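Local coordinates for putative silent information regulator 2 (Leishmania infantum, PDB 5OL0), which probably removes acetyl groups from lysine side chains of target proteins in an NAD-dependent reaction, as a zinc-containing class I sirtuin, at residues His108-Ile111 / Arg112-Asp116. Residues are numbered along the deposited sequence; the frame is centred on the assembly and turned at random.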
ATOM      1  N   HIS A 108       2.763   9.049   4.415  1.00 26.71           N
ATOM      2  CA  HIS A 108       1.420   9.368   3.957  1.00 26.80           C
ATOM      3  C   HIS A 108       1.170  10.892   3.704  1.00 26.40           C
ATOM      4  O   HIS A 108       0.543  11.346   2.671  1.00 24.49           O
ATOM      5  CB  HIS A 108       0.375   8.774   4.918  1.00 30.89           C
ATOM      6  CG  HIS A 108       0.457   7.281   5.094  1.00 29.09           C
ATOM      7  ND1 HIS A 108      -0.083   6.394   4.186  1.00 34.69           N
ATOM      8  CD2 HIS A 108       0.995   6.519   6.073  1.00 29.04           C
ATOM      9  CE1 HIS A 108       0.134   5.159   4.600  1.00 29.49           C
ATOM     10  NE2 HIS A 108       0.772   5.205   5.744  1.00 29.68           N
ATOM     11  N   HIS A 109       1.616  11.684   4.665  1.00 25.63           N
ATOM     12  CA  HIS A 109       1.570  13.132   4.544  1.00 29.02           C
ATOM     13  C   HIS A 109       2.447  13.593   3.370  1.00 30.38           C
ATOM     14  O   HIS A 109       2.077  14.504   2.673  1.00 28.24           O
ATOM     15  CB  HIS A 109       2.040  13.798   5.847  1.00 31.00           C
ATOM     16  CG  HIS A 109       1.064  13.648   6.969  1.00 29.35           C
ATOM     17  ND1 HIS A 109      -0.242  14.051   6.854  1.00 29.38           N
ATOM     18  CD2 HIS A 109       1.198  13.129   8.209  1.00 30.68           C
ATOM     19  CE1 HIS A 109      -0.868  13.800   7.983  1.00 29.51           C
ATOM     20  NE2 HIS A 109      -0.011  13.275   8.833  1.00 28.24           N
ATOM     21  N   PHE A 110       3.610  12.984   3.191  1.00 29.29           N
ATOM     22  CA  PHE A 110       4.463  13.338   2.061  1.00 28.28           C
ATOM     23  C   PHE A 110       3.741  13.185   0.723  1.00 27.63           C
ATOM     24  O   PHE A 110       3.876  13.999  -0.154  1.00 28.02           O
ATOM     25  CB  PHE A 110       5.770  12.529   2.087  1.00 29.37           C
ATOM     26  CG  PHE A 110       6.710  12.857   0.964  1.00 28.18           C
ATOM     27  CD1 PHE A 110       7.359  14.079   0.929  1.00 32.53           C
ATOM     28  CD2 PHE A 110       6.989  11.936  -0.043  1.00 30.89           C
ATOM     29  CE1 PHE A 110       8.223  14.416  -0.095  1.00 30.64           C
ATOM     30  CE2 PHE A 110       7.899  12.244  -1.061  1.00 31.45           C
ATOM     31  CZ  PHE A 110       8.500  13.503  -1.105  1.00 33.26           C
ATOM     32  N   ILE A 111       3.031  12.083   0.559  1.00 24.64           N
ATOM     33  CA  ILE A 111       2.352  11.869  -0.666  1.00 27.13           C
ATOM     34  C   ILE A 111       1.284  12.968  -0.894  1.00 25.13           C
ATOM     35  O   ILE A 111       1.029  13.404  -2.016  1.00 27.52           O
ATOM     36  CB  ILE A 111       1.724  10.407  -0.668  1.00 25.81           C
ATOM     37  CG1 ILE A 111       2.809   9.346  -0.600  1.00 29.38           C
ATOM     38  CG2 ILE A 111       0.885  10.234  -1.901  1.00 25.84           C
ATOM     39  CD1 ILE A 111       2.293   7.933  -0.360  1.00 28.33           C
ATOM     40  N   ARG A 112       0.569  13.312   0.166  1.00 25.92           N
ATOM     41  CA  ARG A 112      -0.309  14.415   0.103  1.00 29.95           C
ATOM     42  C   ARG A 112       0.430  15.672  -0.366  1.00 30.95           C
ATOM     43  O   ARG A 112      -0.102  16.430  -1.210  1.00 35.38           O
ATOM     44  CB  ARG A 112      -0.952  14.637   1.449  1.00 32.62           C
ATOM     45  CG  ARG A 112      -1.668  15.970   1.656  1.00 34.65           C
ATOM     46  CD  ARG A 112      -2.811  16.099   0.714  1.00 35.60           C
ATOM     47  NE  ARG A 112      -3.536  17.366   0.856  1.00 43.46           N
ATOM     48  CZ  ARG A 112      -4.354  17.720   1.882  1.00 43.09           C
ATOM     49  NH1 ARG A 112      -4.990  18.888   1.836  1.00 45.64           N
ATOM     50  NH2 ARG A 112      -4.546  16.957   2.961  1.00 42.71           N
ATOM     51  N   LEU A 113       1.595  15.945   0.193  1.00 29.44           N
ATOM     52  CA  LEU A 113       2.372  17.095  -0.311  1.00 30.51           C
ATOM     53  C   LEU A 113       2.702  16.981  -1.785  1.00 34.66           C
ATOM     54  O   LEU A 113       2.612  17.986  -2.480  1.00 33.62           O
ATOM     55  CB  LEU A 113       3.649  17.286   0.451  1.00 31.43           C
ATOM     56  CG  LEU A 113       3.466  17.579   1.937  1.00 34.37           C
ATOM     57  CD1 LEU A 113       4.866  17.823   2.505  1.00 37.12           C
ATOM     58  CD2 LEU A 113       2.504  18.721   2.251  1.00 35.68           C
ATOM     59  N   LEU A 114       3.076  15.778  -2.279  1.00 30.96           N
ATOM     60  CA  LEU A 114       3.353  15.681  -3.706  1.00 33.66           C
ATOM     61  C   LEU A 114       2.102  16.075  -4.491  1.00 33.12           C
ATOM     62  O   LEU A 114       2.203  16.723  -5.493  1.00 34.67           O
ATOM     63  CB  LEU A 114       3.780  14.280  -4.130  1.00 31.09           C
ATOM     64  CG  LEU A 114       5.128  13.822  -3.547  1.00 33.57           C
ATOM     65  CD1 LEU A 114       5.441  12.376  -3.966  1.00 31.96           C
ATOM     66  CD2 LEU A 114       6.248  14.770  -3.983  1.00 34.93           C
ATOM     67  N   GLN A 115       0.931  15.693  -4.017  1.00 30.32           N
ATOM     68  CA  GLN A 115      -0.296  16.021  -4.721  1.00 32.72           C
ATOM     69  C   GLN A 115      -0.501  17.510  -4.743  1.00 32.65           C
ATOM     70  O   GLN A 115      -0.767  18.096  -5.783  1.00 32.95           O
ATOM     71  CB  GLN A 115      -1.491  15.388  -4.036  1.00 33.92           C
ATOM     72  CG  GLN A 115      -2.871  15.917  -4.411  1.00 34.79           C
ATOM     73  CD  GLN A 115      -3.891  15.234  -3.538  1.00 37.26           C
ATOM     74  OE1 GLN A 115      -4.116  14.022  -3.651  1.00 32.45           O
ATOM     75  NE2 GLN A 115      -4.441  15.976  -2.594  1.00 37.49           N
ATOM     76  N   ASP A 116      -0.369  18.116  -3.588  1.00 32.74           N
ATOM     77  CA  ASP A 116      -0.540  19.584  -3.512  1.00 37.11           C
ATOM     78  C   ASP A 116       0.486  20.381  -4.310  1.00 37.83           C
ATOM     79  O   ASP A 116       0.179  21.499  -4.719  1.00 38.51           O
ATOM     80  CB  ASP A 116      -0.601  20.043  -2.086  1.00 38.50           C
ATOM     81  CG  ASP A 116      -1.840  19.469  -1.359  1.00 45.02           C
ATOM     82  OD1 ASP A 116      -2.753  18.924  -2.026  1.00 51.84           O
ATOM     83  OD2 ASP A 116      -1.897  19.524  -0.121  1.00 43.86           O
TER
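Phe110 lies against Leu114, one turn further along helix 106-116, with CG of the leucine over one ring face, 4.0 Å above its plane and displaced toward the rim. The two leucine methyls reach different ring atoms: CD1 is 3.8 Å from Phe110 CE2, while CD2 is 3.9 Å from Phe110 CZ. The phenyl group leans along the helix toward Leu114 because its CG is anti to the backbone N (chi1 -179°). Beneath this pair, Leu114 N donates to Phe110 O at 2.9 Å, one of five successive i to i+4 bonds that run from His108-Arg112 to Arg112-Asp116. Val290, Leu293 and Ala294 of helix 286-296 pack on Phe110, whereas Ile111 and Leu114 both meet Val38 of the parallel strand 36-40, placing the helix against the central sheet of the Rossmann-type domain.

The polar flank is built differently. Arg112, bent at chi2 (63°), turns its NE toward Asp116, forming a salt bridge of 2.9 Å to OD2; the accompanying hydrogen bonds from NE to both carboxylate oxygens are weak. OD1 lies in the guanidinium plane at its edge and also takes a weak bond from Gln115 NE2. Gln115 NE2 donates to Gly136 O and its OE1 accepts from Ser138 N, tying this flank to the segment just after helix 131-134. The contact thus joins apolar packing to a polar flank where the carboxylate, also in a long, weak ion pair with Arg306, probably offsets the charge of Arg112, whose NH2 donates to Ala135 O.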